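Local coordinates for protein Cap5O (PDB 3OJO) that probably oxidises UDP-N-acetyl-mannosamine with NAD as electron acceptor, as a UDP-glucose/GDP-mannose dehydrogenase family enzyme involved in capsular polysaccharide biosynthesis, at residues B[242-247]-B[258-263]; B[353-358]-B[385-390]; B[374-379]-B[397-402]; B[381-386]-B[405-410]; B[390-395]-B[412-417]. All coordinates share one frame; numbering follows the deposited sequence.

Contact 1: residues B[242-247]-B[258-263]; sequences NVLDVI and IHQPGP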
# COMPACT_ATOMS: atom_id res chain seq x y z
N ASN B 242 7.34 18.58 -6.08
CA ASN B 242 5.91 18.64 -5.84
C ASN B 242 5.43 17.20 -5.61
O ASN B 242 5.47 16.39 -6.54
CB ASN B 242 5.18 19.30 -7.02
CG ASN B 242 3.72 19.53 -6.73
OD1 ASN B 242 2.97 18.62 -6.34
ND2 ASN B 242 3.31 20.75 -6.83
N VAL B 243 4.98 16.89 -4.39
CA VAL B 243 4.51 15.54 -4.07
C VAL B 243 3.24 15.11 -4.83
O VAL B 243 3.16 13.97 -5.31
CB VAL B 243 4.46 15.25 -2.55
CG1 VAL B 243 3.34 16.00 -1.84
CG2 VAL B 243 4.38 13.74 -2.27
N LEU B 244 2.30 16.07 -5.03
CA LEU B 244 1.02 15.81 -5.69
C LEU B 244 1.14 15.47 -7.15
O LEU B 244 0.48 14.54 -7.61
CB LEU B 244 0.00 16.91 -5.40
CG LEU B 244 -0.22 17.24 -3.91
CD1 LEU B 244 -1.09 18.44 -3.76
CD2 LEU B 244 -0.77 16.03 -3.13
N ASP B 245 2.05 16.16 -7.84
CA ASP B 245 2.39 15.98 -9.25
C ASP B 245 3.11 14.67 -9.48
O ASP B 245 2.86 14.00 -10.50
CB ASP B 245 3.24 17.15 -9.75
CG ASP B 245 2.45 18.44 -9.88
OD1 ASP B 245 1.22 18.37 -10.06
OD2 ASP B 245 3.07 19.52 -9.82
N VAL B 246 3.97 14.28 -8.54
CA VAL B 246 4.69 13.02 -8.61
C VAL B 246 3.78 11.81 -8.31
O VAL B 246 3.87 10.79 -9.00
CB VAL B 246 5.99 13.07 -7.77
CG1 VAL B 246 6.77 11.77 -7.90
CG2 VAL B 246 6.86 14.24 -8.23
N ILE B 247 2.86 11.93 -7.31
CA ILE B 247 1.91 10.84 -7.04
C ILE B 247 1.10 10.57 -8.34
O ILE B 247 1.06 9.43 -8.80
CB ILE B 247 1.02 11.09 -5.79
CG1 ILE B 247 1.86 11.03 -4.50
CG2 ILE B 247 -0.18 10.09 -5.72
CD1 ILE B 247 1.20 11.63 -3.26
N ILE B 258 -0.66 5.10 -5.15
CA ILE B 258 -0.19 5.95 -4.03
C ILE B 258 -1.31 6.85 -3.53
O ILE B 258 -2.02 7.48 -4.31
CB ILE B 258 1.14 6.69 -4.35
CG1 ILE B 258 2.22 5.68 -4.75
CG2 ILE B 258 1.61 7.54 -3.17
CD1 ILE B 258 3.31 6.18 -5.59
N HIS B 259 -1.50 6.86 -2.22
CA HIS B 259 -2.58 7.62 -1.61
C HIS B 259 -2.25 9.11 -1.48
O HIS B 259 -1.16 9.55 -1.83
CB HIS B 259 -3.01 6.98 -0.26
CG HIS B 259 -3.55 5.58 -0.39
ND1 HIS B 259 -4.41 5.05 0.57
CD2 HIS B 259 -3.34 4.64 -1.35
CE1 HIS B 259 -4.69 3.82 0.16
NE2 HIS B 259 -4.05 3.52 -0.98
N GLN B 260 -3.22 9.88 -1.00
CA GLN B 260 -3.09 11.31 -0.77
C GLN B 260 -2.53 11.59 0.62
O GLN B 260 -2.94 10.96 1.60
CB GLN B 260 -4.43 12.04 -0.96
CG GLN B 260 -4.88 12.19 -2.41
CD GLN B 260 -3.90 12.95 -3.27
OE1 GLN B 260 -3.25 12.38 -4.15
NE2 GLN B 260 -3.73 14.25 -3.01
N PRO B 261 -1.58 12.54 0.74
CA PRO B 261 -1.08 12.91 2.07
C PRO B 261 -2.09 13.81 2.78
O PRO B 261 -3.05 14.30 2.16
CB PRO B 261 0.22 13.65 1.78
CG PRO B 261 0.05 14.19 0.38
CD PRO B 261 -0.98 13.38 -0.33
N GLY B 262 -1.88 14.03 4.08
CA GLY B 262 -2.77 14.86 4.88
C GLY B 262 -2.21 15.27 6.23
O GLY B 262 -1.03 15.10 6.50
N PRO B 263 -3.08 15.79 7.11
CA PRO B 263 -2.61 16.24 8.44
C PRO B 263 -2.42 15.13 9.49
O PRO B 263 -2.03 15.40 10.63
CB PRO B 263 -3.69 17.23 8.85
CG PRO B 263 -4.93 16.79 8.15
CD PRO B 263 -4.52 16.06 6.91
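I247 is the residue on which 242-247 and 258-263 close most tightly, and each of its branches has its own partner. CG1 lies beside the backbone N (chi1 -69°) and meets CG2 of I258 at 3.7 Å, the two side chains crossing obliquely. The CG2 methyl rests on the carbonyl oxygen of I258, 3.5 Å from I258 O. Beyond CG1, CD1 of I247 reaches the carbonyl oxygen of H259 and, tip to tip, CD of P261 at 4.0 Å. No hydrogen bond crosses between the segments, which meet by van der Waals packing. The arrangement sets the start of helix 243-250, within the family's central domain, against the extended chain that follows it. N242 is the N-cap: its OD1 accepts from D245 N at 3.0 Å, with the donor 46° above the carbonyl plane. Helix 208-238 backs V243 and P261 through T233, and M217 of the second subunit packs on V243 and I247. Looser contacts occur toward solvent, where the exposed Q260, bent at chi2, crosses L244 at about a right angle. There the amide NE2 of Q260 merely touches CD2 of L244, at 3.5 Å.

Contact 2: residues B[353-358]-B[385-390]; sequences CAYDPH and SEFKNL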
# COMPACT_ATOMS: atom_id res chain seq x y z
N CYS B 353 -7.63 30.21 16.09
CA CYS B 353 -9.06 30.41 15.97
C CYS B 353 -9.62 29.32 15.05
O CYS B 353 -9.25 29.24 13.88
CB CYS B 353 -9.34 31.82 15.45
SG CYS B 353 -11.09 32.19 15.17
N ALA B 354 -10.46 28.44 15.60
CA ALA B 354 -11.05 27.35 14.83
C ALA B 354 -12.34 27.72 14.14
O ALA B 354 -13.22 28.33 14.75
CB ALA B 354 -11.28 26.15 15.72
N TYR B 355 -12.49 27.29 12.88
CA TYR B 355 -13.70 27.44 12.08
C TYR B 355 -14.13 26.08 11.52
O TYR B 355 -13.42 25.49 10.71
CB TYR B 355 -13.54 28.48 10.94
CG TYR B 355 -14.75 28.52 10.03
CD1 TYR B 355 -14.75 27.83 8.81
CD2 TYR B 355 -15.93 29.15 10.41
CE1 TYR B 355 -15.88 27.79 8.00
CE2 TYR B 355 -17.07 29.11 9.61
CZ TYR B 355 -17.03 28.45 8.39
OH TYR B 355 -18.15 28.41 7.59
N ASP B 356 -15.32 25.60 11.93
CA ASP B 356 -15.92 24.38 11.41
C ASP B 356 -17.45 24.47 11.41
O ASP B 356 -18.06 24.52 12.49
CB ASP B 356 -15.39 23.10 12.09
CG ASP B 356 -15.62 21.83 11.28
OD1 ASP B 356 -14.70 20.99 11.22
OD2 ASP B 356 -16.73 21.66 10.75
N PRO B 357 -18.10 24.49 10.22
CA PRO B 357 -19.57 24.58 10.18
C PRO B 357 -20.31 23.34 10.70
O PRO B 357 -21.48 23.44 11.08
CB PRO B 357 -19.87 24.81 8.70
CG PRO B 357 -18.72 24.22 7.98
CD PRO B 357 -17.52 24.43 8.86
N HIS B 358 -19.63 22.19 10.71
CA HIS B 358 -20.16 20.91 11.16
C HIS B 358 -19.99 20.67 12.66
O HIS B 358 -20.74 19.88 13.23
CB HIS B 358 -19.53 19.76 10.35
CG HIS B 358 -19.76 19.89 8.88
ND1 HIS B 358 -20.91 19.41 8.29
CD2 HIS B 358 -18.98 20.47 7.93
CE1 HIS B 358 -20.79 19.70 7.00
NE2 HIS B 358 -19.65 20.33 6.74
N SER B 385 -17.04 19.87 2.11
CA SER B 385 -17.58 20.28 0.81
C SER B 385 -17.60 21.79 0.62
O SER B 385 -17.28 22.28 -0.46
CB SER B 385 -18.99 19.72 0.63
OG SER B 385 -18.93 18.33 0.36
N GLU B 386 -17.90 22.53 1.71
CA GLU B 386 -17.96 23.99 1.78
C GLU B 386 -16.64 24.64 1.39
O GLU B 386 -16.65 25.74 0.83
CB GLU B 386 -18.38 24.45 3.18
CG GLU B 386 -19.76 23.98 3.61
CD GLU B 386 -19.82 22.71 4.44
OE1 GLU B 386 -19.16 21.71 4.07
OE2 GLU B 386 -20.57 22.71 5.45
N PHE B 387 -15.52 23.96 1.69
CA PHE B 387 -14.17 24.45 1.43
C PHE B 387 -13.71 24.33 -0.03
O PHE B 387 -12.70 24.92 -0.39
CB PHE B 387 -13.17 23.78 2.39
CG PHE B 387 -13.37 24.00 3.88
CD1 PHE B 387 -12.74 23.17 4.81
CD2 PHE B 387 -14.14 25.06 4.36
CE1 PHE B 387 -12.88 23.39 6.19
CE2 PHE B 387 -14.29 25.27 5.74
CZ PHE B 387 -13.66 24.43 6.64
N LYS B 388 -14.47 23.60 -0.86
CA LYS B 388 -14.14 23.38 -2.28
C LYS B 388 -14.26 24.65 -3.09
O LYS B 388 -13.30 25.06 -3.75
CB LYS B 388 -14.99 22.23 -2.88
CG LYS B 388 -14.74 20.88 -2.21
CD LYS B 388 -15.71 19.80 -2.66
CE LYS B 388 -15.44 18.50 -1.94
NZ LYS B 388 -16.31 17.40 -2.45
N ASN B 389 -15.40 25.34 -2.93
CA ASN B 389 -15.78 26.56 -3.63
C ASN B 389 -15.66 27.80 -2.74
O ASN B 389 -16.68 28.35 -2.28
CB ASN B 389 -17.18 26.39 -4.21
CG ASN B 389 -17.32 25.15 -5.07
OD1 ASN B 389 -16.85 25.11 -6.23
ND2 ASN B 389 -17.94 24.11 -4.53
N LEU B 390 -14.41 28.24 -2.49
CA LEU B 390 -14.08 29.43 -1.70
C LEU B 390 -13.38 30.45 -2.59
O LEU B 390 -12.38 30.12 -3.24
CB LEU B 390 -13.18 29.09 -0.47
CG LEU B 390 -13.72 28.17 0.65
CD1 LEU B 390 -12.64 27.90 1.68
CD2 LEU B 390 -14.93 28.76 1.36
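At the carboxyl end of edge strand 351-355, in the parallel sheet of the UDP-binding domain, the chain leaves the strand through an Asx turn: D356 OD2 accepts from H358 N at 2.9 Å, using its anti lone pair. This turn presents H358 to the loop 385-390. H358 and E386 reach toward each other tip to tip, with imidazole and carboxylate planes 89° apart. NE2 of H358 donates to E386 OE1 at 3.0 Å; the N-H...O angle of 162° is close to straight, the oxygen uses its syn lone pair, and it lies near the plane of the ring. E386 OE2 is slightly nearer H358 NE2, at 2.9 Å, but the angle is too poor for a bond. A bend at chi2 turns the E386 carboxylate to H358 and P357, where OE2 touches P357 CG at 3.5 Å. D328 lies close to E386 OE1 with like charge, which would probably favour a protonated imidazole.

Next to this polar pair sits an aromatic one. Y355 has CG anti to the backbone N (chi1 173°), whereas F387 has CG beside its own N, and the two side chains slide past each other in opposite directions. F321 of the neighbouring strand 317-321 meets both rings, and H384 meets the rings of H358 and F387. Between Y355 and F387 the approach is edge to edge, each touching atom lying near the plane of the other ring, with Y355 CE1 3.7 Å from F387 CE2.

Contact 3: residues B[374-379]-B[397-402]; sequences DASLVL and KMKHKV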
# COMPACT_ATOMS: atom_id res chain seq x y z
N ASP B 374 -8.27 39.44 10.89
CA ASP B 374 -6.88 39.85 11.15
C ASP B 374 -5.87 38.70 11.20
O ASP B 374 -4.78 38.84 11.77
CB ASP B 374 -6.76 40.79 12.38
CG ASP B 374 -7.67 42.01 12.37
OD1 ASP B 374 -7.53 42.86 11.45
OD2 ASP B 374 -8.48 42.16 13.31
N ALA B 375 -6.24 37.55 10.60
CA ALA B 375 -5.41 36.36 10.56
C ALA B 375 -4.32 36.45 9.50
O ALA B 375 -4.54 37.01 8.42
CB ALA B 375 -6.27 35.13 10.33
N SER B 376 -3.13 35.92 9.84
CA SER B 376 -1.97 35.86 8.94
C SER B 376 -2.00 34.61 8.05
O SER B 376 -1.48 34.66 6.93
CB SER B 376 -0.67 35.90 9.73
OG SER B 376 -0.59 37.10 10.49
N LEU B 377 -2.62 33.50 8.52
CA LEU B 377 -2.72 32.22 7.79
C LEU B 377 -4.03 31.46 8.03
O LEU B 377 -4.46 31.34 9.17
CB LEU B 377 -1.50 31.32 8.13
CG LEU B 377 -1.52 29.83 7.75
CD1 LEU B 377 -1.32 29.60 6.25
CD2 LEU B 377 -0.52 29.04 8.57
N VAL B 378 -4.65 30.95 6.95
CA VAL B 378 -5.83 30.05 7.00
C VAL B 378 -5.31 28.61 6.81
O VAL B 378 -4.69 28.29 5.78
CB VAL B 378 -7.00 30.42 6.05
CG1 VAL B 378 -7.81 29.19 5.63
CG2 VAL B 378 -7.90 31.45 6.72
N LEU B 379 -5.49 27.79 7.84
CA LEU B 379 -5.02 26.42 7.84
C LEU B 379 -6.15 25.44 7.55
O LEU B 379 -7.03 25.27 8.39
CB LEU B 379 -4.30 26.11 9.18
CG LEU B 379 -3.51 24.81 9.29
CD1 LEU B 379 -2.42 24.71 8.21
CD2 LEU B 379 -2.90 24.68 10.67
N LYS B 397 -11.12 39.87 5.24
CA LYS B 397 -10.82 40.29 6.62
C LYS B 397 -9.44 39.86 7.18
O LYS B 397 -9.12 40.16 8.34
CB LYS B 397 -11.97 39.86 7.56
CG LYS B 397 -13.30 40.60 7.34
CD LYS B 397 -14.31 40.27 8.43
CE LYS B 397 -15.66 40.95 8.27
NZ LYS B 397 -16.65 40.48 9.28
N MET B 398 -8.62 39.14 6.36
CA MET B 398 -7.29 38.65 6.77
C MET B 398 -6.18 39.71 6.74
O MET B 398 -6.16 40.55 5.84
CB MET B 398 -6.86 37.47 5.89
CG MET B 398 -7.45 36.14 6.29
SD MET B 398 -6.50 34.80 5.55
CE MET B 398 -5.46 34.38 6.80
N LYS B 399 -5.23 39.61 7.69
CA LYS B 399 -4.05 40.48 7.79
C LYS B 399 -3.10 40.15 6.63
O LYS B 399 -2.39 41.03 6.14
CB LYS B 399 -3.34 40.29 9.14
CG LYS B 399 -2.17 41.23 9.38
CD LYS B 399 -1.65 41.18 10.80
CE LYS B 399 -0.55 42.20 11.00
NZ LYS B 399 -0.32 42.51 12.43
N HIS B 400 -3.10 38.87 6.20
CA HIS B 400 -2.33 38.33 5.08
C HIS B 400 -3.17 37.23 4.45
O HIS B 400 -3.52 36.28 5.13
CB HIS B 400 -0.98 37.76 5.55
CG HIS B 400 -0.09 38.76 6.21
ND1 HIS B 400 0.64 39.67 5.46
CD2 HIS B 400 0.18 38.95 7.52
CE1 HIS B 400 1.32 40.39 6.35
NE2 HIS B 400 1.08 39.99 7.59
N LYS B 401 -3.52 37.37 3.17
CA LYS B 401 -4.33 36.37 2.47
C LYS B 401 -3.50 35.15 2.01
O LYS B 401 -3.18 35.01 0.82
CB LYS B 401 -5.15 37.01 1.33
CG LYS B 401 -6.24 37.97 1.79
CD LYS B 401 -7.04 38.51 0.61
CE LYS B 401 -7.76 39.80 0.94
NZ LYS B 401 -8.58 40.27 -0.20
N VAL B 402 -3.14 34.27 2.98
CA VAL B 402 -2.40 33.03 2.69
C VAL B 402 -3.13 31.79 3.21
O VAL B 402 -3.65 31.79 4.32
CB VAL B 402 -0.87 33.04 3.00
CG1 VAL B 402 -0.20 34.35 2.57
CG2 VAL B 402 -0.57 32.75 4.46
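Four backbone hydrogen bonds join 374-379 to 397-402, from D374 N to K397 O at the loop end (2.8 Å) to V378 N with V402 O at the strand end (2.9 Å). The last is nearly linear at 176° and meets V402 O almost along its C=O axis, as two adjacent strands begin to pair. Between them, the carbonyl of A375 accepts twice: H400 N comes in on a lone pair at 3.2 Å, while K399 N gives a weak bond of poor angle. K401 then forms the centre of an inverse gamma turn, which leads the chain into V402.

M398 carries much of the side-chain packing. Its chain bends at chi3 (97°), which turns CE against the backbone of 375-377, 3.2 Å from A375 O, and onto CB of A375 at 3.7 Å. The sulfur SD lies against CG2 of V378 at 3.8 Å, where the two side chains cross at about a right angle. On the other side of the strand, V402 CG2, in the crowded position between the backbone N and the carbonyl carbon, meets L377 CD1, again at 3.7 Å and again crossing steeply. S376 OG lies at the edge of the H400 ring, near its plane, but the polar ends of both residues are bonded to S314: OG to its carbonyl O, and NE2 of H400 to its OG.

Strand 377-380 lies between 317-321 and 402-405 in the parallel sheet, with helix 286-312 packing on S376 and L377, and helix 368-372 on V378 and M398.

Contact 4: residues B[381-386]-B[405-410]; sequences LSDHSE and DTKNVV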
# COMPACT_ATOMS: atom_id res chain seq x y z
N LEU B 381 -7.46 21.82 7.41
CA LEU B 381 -7.22 20.52 8.03
C LEU B 381 -8.31 19.47 7.80
O LEU B 381 -8.06 18.29 8.07
CB LEU B 381 -6.93 20.67 9.54
CG LEU B 381 -5.86 21.65 9.97
CD1 LEU B 381 -5.82 21.72 11.44
CD2 LEU B 381 -4.49 21.29 9.40
N SER B 382 -9.48 19.88 7.24
CA SER B 382 -10.60 18.98 6.89
C SER B 382 -11.07 19.22 5.47
O SER B 382 -11.03 20.35 5.00
CB SER B 382 -11.77 19.14 7.87
OG SER B 382 -11.34 18.84 9.19
N ASP B 383 -11.50 18.16 4.77
CA ASP B 383 -11.98 18.26 3.39
C ASP B 383 -13.53 18.42 3.28
O ASP B 383 -14.20 17.70 2.53
CB ASP B 383 -11.40 17.13 2.50
CG ASP B 383 -11.76 15.70 2.90
OD1 ASP B 383 -12.38 15.51 3.97
OD2 ASP B 383 -11.38 14.77 2.16
N HIS B 384 -14.07 19.40 4.03
CA HIS B 384 -15.49 19.74 4.01
C HIS B 384 -15.87 20.29 2.64
O HIS B 384 -15.10 21.07 2.07
CB HIS B 384 -15.80 20.78 5.09
CG HIS B 384 -15.63 20.28 6.49
ND1 HIS B 384 -16.15 19.07 6.89
CD2 HIS B 384 -15.05 20.88 7.55
CE1 HIS B 384 -15.85 18.95 8.16
NE2 HIS B 384 -15.19 20.02 8.61
N SER B 385 -17.04 19.87 2.11
CA SER B 385 -17.58 20.28 0.81
C SER B 385 -17.60 21.79 0.62
O SER B 385 -17.28 22.28 -0.46
CB SER B 385 -18.99 19.72 0.63
OG SER B 385 -18.93 18.33 0.36
N GLU B 386 -17.90 22.53 1.71
CA GLU B 386 -17.96 23.99 1.78
C GLU B 386 -16.64 24.64 1.39
O GLU B 386 -16.65 25.74 0.83
CB GLU B 386 -18.38 24.45 3.18
CG GLU B 386 -19.76 23.98 3.61
CD GLU B 386 -19.82 22.71 4.44
OE1 GLU B 386 -19.16 21.71 4.07
OE2 GLU B 386 -20.57 22.71 5.45
N ASP B 405 -3.23 24.43 2.64
CA ASP B 405 -4.21 23.37 2.57
C ASP B 405 -3.55 22.00 2.65
O ASP B 405 -2.90 21.56 1.71
CB ASP B 405 -5.08 23.55 1.31
CG ASP B 405 -6.27 22.64 1.16
OD1 ASP B 405 -6.66 21.99 2.16
OD2 ASP B 405 -6.84 22.59 0.06
N THR B 406 -3.71 21.33 3.81
CA THR B 406 -3.15 20.01 4.09
C THR B 406 -3.99 18.89 3.47
O THR B 406 -3.54 17.74 3.48
CB THR B 406 -2.96 19.82 5.61
OG1 THR B 406 -4.22 19.66 6.24
CG2 THR B 406 -2.16 20.92 6.26
N LYS B 407 -5.19 19.22 2.95
CA LYS B 407 -6.15 18.26 2.37
C LYS B 407 -6.35 18.37 0.84
O LYS B 407 -6.96 17.47 0.26
CB LYS B 407 -7.53 18.36 3.08
CG LYS B 407 -7.54 17.91 4.54
CD LYS B 407 -7.30 16.40 4.73
CE LYS B 407 -8.48 15.53 4.40
NZ LYS B 407 -8.24 14.13 4.83
N ASN B 408 -5.84 19.45 0.20
CA ASN B 408 -5.98 19.73 -1.25
C ASN B 408 -7.47 19.75 -1.67
O ASN B 408 -7.87 19.13 -2.66
CB ASN B 408 -5.11 18.79 -2.09
CG ASN B 408 -4.98 19.17 -3.54
OD1 ASN B 408 -4.88 20.34 -3.91
ND2 ASN B 408 -4.94 18.18 -4.40
N VAL B 409 -8.29 20.46 -0.86
CA VAL B 409 -9.74 20.57 -1.01
C VAL B 409 -10.21 21.76 -1.87
O VAL B 409 -11.19 21.62 -2.60
CB VAL B 409 -10.47 20.45 0.37
CG1 VAL B 409 -10.26 21.68 1.25
CG2 VAL B 409 -11.95 20.13 0.21
N VAL B 410 -9.50 22.91 -1.80
CA VAL B 410 -9.85 24.11 -2.56
C VAL B 410 -9.64 23.89 -4.05
O VAL B 410 -8.52 23.60 -4.49
CB VAL B 410 -9.14 25.40 -2.06
CG1 VAL B 410 -9.79 26.64 -2.65
CG2 VAL B 410 -9.15 25.48 -0.54
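K407 supplies the largest share of this contact, lying obliquely across D383. Bends at chi2 and chi3 fold its aliphatic chain over the other segment: CG sits 3.6 Å from the carbonyl oxygen L381 O, and CE is 3.6 Å from CG of D383. Beside it, V409 CG2, anti to its backbone N, packs on D383 CA at 3.7 Å. At the other end L381 CD2 touches T406 OG1, a hydroxyl already bonded to I380 O.

What sets these groups in place is D405, at the end of strand 402-405. Its OD1 accepts from K407 N, making an Asx turn, with the donor 59° out of the carboxylate plane. OD2 takes V409 N at 2.7 Å and V410 N as well, both on the syn lone pair side, and is also bonded to Y419 OH. The facing loop is fixed from elsewhere in the domain: S382 OG binds T324 O, and H384 uses ND1 for D328 N and NE2 for D356 OD1.

Two adjacent loops at the carboxyl ends of parallel strands 377-380 and 402-405 therefore run side by side, 15° apart, with no hydrogen bond between 381-386 and 405-410 themselves. D383 OD2 and K407 NZ stay 4.2 Å apart, beyond a salt bridge, so any attraction is probably long-range and weak; a carboxylate taking so many donors at D405 would be expected to remain ionised.

Contact 5: residues B[390-395]-B[412-417]; sequences LSDSHF and SSFEDV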
# COMPACT_ATOMS: atom_id res chain seq x y z
N LEU B 390 -14.41 28.24 -2.49
CA LEU B 390 -14.08 29.43 -1.70
C LEU B 390 -13.38 30.45 -2.59
O LEU B 390 -12.38 30.12 -3.24
CB LEU B 390 -13.18 29.09 -0.47
CG LEU B 390 -13.72 28.17 0.65
CD1 LEU B 390 -12.64 27.90 1.68
CD2 LEU B 390 -14.93 28.76 1.36
N SER B 391 -13.89 31.69 -2.64
CA SER B 391 -13.33 32.79 -3.43
C SER B 391 -12.54 33.75 -2.53
O SER B 391 -12.56 33.58 -1.32
CB SER B 391 -14.45 33.55 -4.15
OG SER B 391 -13.92 34.37 -5.18
N ASP B 392 -11.84 34.75 -3.12
CA ASP B 392 -11.03 35.76 -2.40
C ASP B 392 -11.89 36.61 -1.45
O ASP B 392 -11.36 37.16 -0.47
CB ASP B 392 -10.28 36.67 -3.40
CG ASP B 392 -9.52 35.96 -4.52
OD1 ASP B 392 -8.40 36.41 -4.85
OD2 ASP B 392 -10.09 35.02 -5.13
N SER B 393 -13.21 36.70 -1.74
CA SER B 393 -14.23 37.44 -0.99
C SER B 393 -14.33 36.98 0.47
O SER B 393 -14.57 37.82 1.35
CB SER B 393 -15.59 37.26 -1.67
OG SER B 393 -15.50 37.15 -3.08
N HIS B 394 -14.15 35.66 0.72
CA HIS B 394 -14.22 35.02 2.04
C HIS B 394 -13.06 35.38 2.95
O HIS B 394 -13.20 35.39 4.17
CB HIS B 394 -14.25 33.49 1.88
CG HIS B 394 -15.40 32.99 1.08
ND1 HIS B 394 -16.58 32.62 1.67
CD2 HIS B 394 -15.49 32.80 -0.26
CE1 HIS B 394 -17.37 32.21 0.69
NE2 HIS B 394 -16.75 32.29 -0.49
N PHE B 395 -11.90 35.67 2.35
CA PHE B 395 -10.65 35.97 3.05
C PHE B 395 -10.30 37.48 3.11
O PHE B 395 -9.19 37.82 3.53
CB PHE B 395 -9.51 35.12 2.43
CG PHE B 395 -9.91 33.68 2.20
CD1 PHE B 395 -9.99 32.78 3.26
CD2 PHE B 395 -10.25 33.24 0.93
CE1 PHE B 395 -10.39 31.46 3.04
CE2 PHE B 395 -10.66 31.91 0.72
CZ PHE B 395 -10.72 31.04 1.78
N SER B 412 -11.16 26.20 -6.42
CA SER B 412 -11.29 27.53 -7.04
C SER B 412 -9.96 28.30 -7.01
O SER B 412 -9.35 28.41 -5.95
CB SER B 412 -12.36 28.34 -6.31
OG SER B 412 -12.10 28.37 -4.91
N SER B 413 -9.52 28.82 -8.17
CA SER B 413 -8.27 29.60 -8.26
C SER B 413 -8.48 31.04 -7.77
O SER B 413 -9.57 31.59 -7.92
CB SER B 413 -7.70 29.59 -9.67
OG SER B 413 -6.40 30.18 -9.69
N PHE B 414 -7.43 31.63 -7.17
CA PHE B 414 -7.46 32.99 -6.61
C PHE B 414 -6.49 33.93 -7.35
O PHE B 414 -5.86 33.53 -8.33
CB PHE B 414 -7.06 32.95 -5.13
CG PHE B 414 -7.76 31.95 -4.25
CD1 PHE B 414 -8.88 32.31 -3.52
CD2 PHE B 414 -7.24 30.67 -4.07
CE1 PHE B 414 -9.50 31.40 -2.66
CE2 PHE B 414 -7.86 29.76 -3.22
CZ PHE B 414 -8.98 30.13 -2.52
N GLU B 415 -6.38 35.18 -6.85
CA GLU B 415 -5.46 36.20 -7.36
C GLU B 415 -4.84 36.94 -6.18
O GLU B 415 -3.61 36.91 -6.03
CB GLU B 415 -6.13 37.16 -8.36
CG GLU B 415 -5.17 37.68 -9.42
CD GLU B 415 -4.27 38.83 -9.00
OE1 GLU B 415 -4.74 39.99 -9.03
OE2 GLU B 415 -3.09 38.58 -8.67
N ASP B 416 -5.68 37.55 -5.32
CA ASP B 416 -5.24 38.27 -4.11
C ASP B 416 -4.66 37.29 -3.08
O ASP B 416 -3.73 37.65 -2.35
CB ASP B 416 -6.40 39.04 -3.43
CG ASP B 416 -7.33 39.82 -4.33
OD1 ASP B 416 -6.94 40.92 -4.78
OD2 ASP B 416 -8.48 39.36 -4.52
N VAL B 417 -5.22 36.06 -3.03
CA VAL B 417 -4.89 35.02 -2.06
C VAL B 417 -3.76 34.11 -2.55
O VAL B 417 -3.81 33.62 -3.69
CB VAL B 417 -6.15 34.19 -1.64
CG1 VAL B 417 -5.86 33.30 -0.44
CG2 VAL B 417 -7.37 35.08 -1.36
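Two backbone N-H groups grip D392 OD1. E415 N donates from 3.1 Å on the syn lone pair side, at a fairly straight 164°, and D416 N donates from 3.0 Å, nearly along the C-O axis but with a more bent N-H...O angle of 138°. CG of D392 lies beside its own backbone N, which directs the carboxylate toward the backbone at 415-416. A carboxylate oxygen comes as near: D416 OD2 lies 3.0 Å from D392 OD1, both acceptors, the two side chains crossing at about a right angle with their carboxylate planes 86° apart. Such crowding of like charge could raise the pKa of one of the pair.

The other oxygen of D392, OD2, reaches the edge of the F414 ring, near its plane, at 3.4 Å from CD1. The ring and the aspartate slide past each other in opposite directions. F395 crosses F414 at about a right angle, with CE2 3.6 Å from F414 CE1. V417 CG2 completes the apolar side against F395 CD2, and I403 of strand 402-405 touches F395, F414 and V417 alike.

At the start of both segments S412 OG donates to L390 O, a very short bond of 2.4 Å that comes from above the carbonyl plane. The contact thus joins the connection entering strand 402-405 to the one entering edge strand 418-420, packing against I403 and F321 of the Rossmann-like parallel sheet in the family's UDP-binding domain.

How the contacts relate
From the N terminus, contact 1 comes first and closes a short loop after helix 243-250 in the central domain; its P263 then packs on L381, T406 and K407 of contact 4, bringing the central domain against the UDP-binding domain. Contact 2 closes the excursion from strand 351-355 to the loop after 377-380. Contact 3 opens within that excursion and ends beyond it, so the two cross. Contact 4 begins where contact 2 ends, sharing S385 and E386, and crosses contact 3. Contact 5 shares L390 with contact 2 and crosses both 3 and 4. Contacts 2 to 5 thus interlock the connections around strands 351-355, 377-380, 402-405 and 418-420.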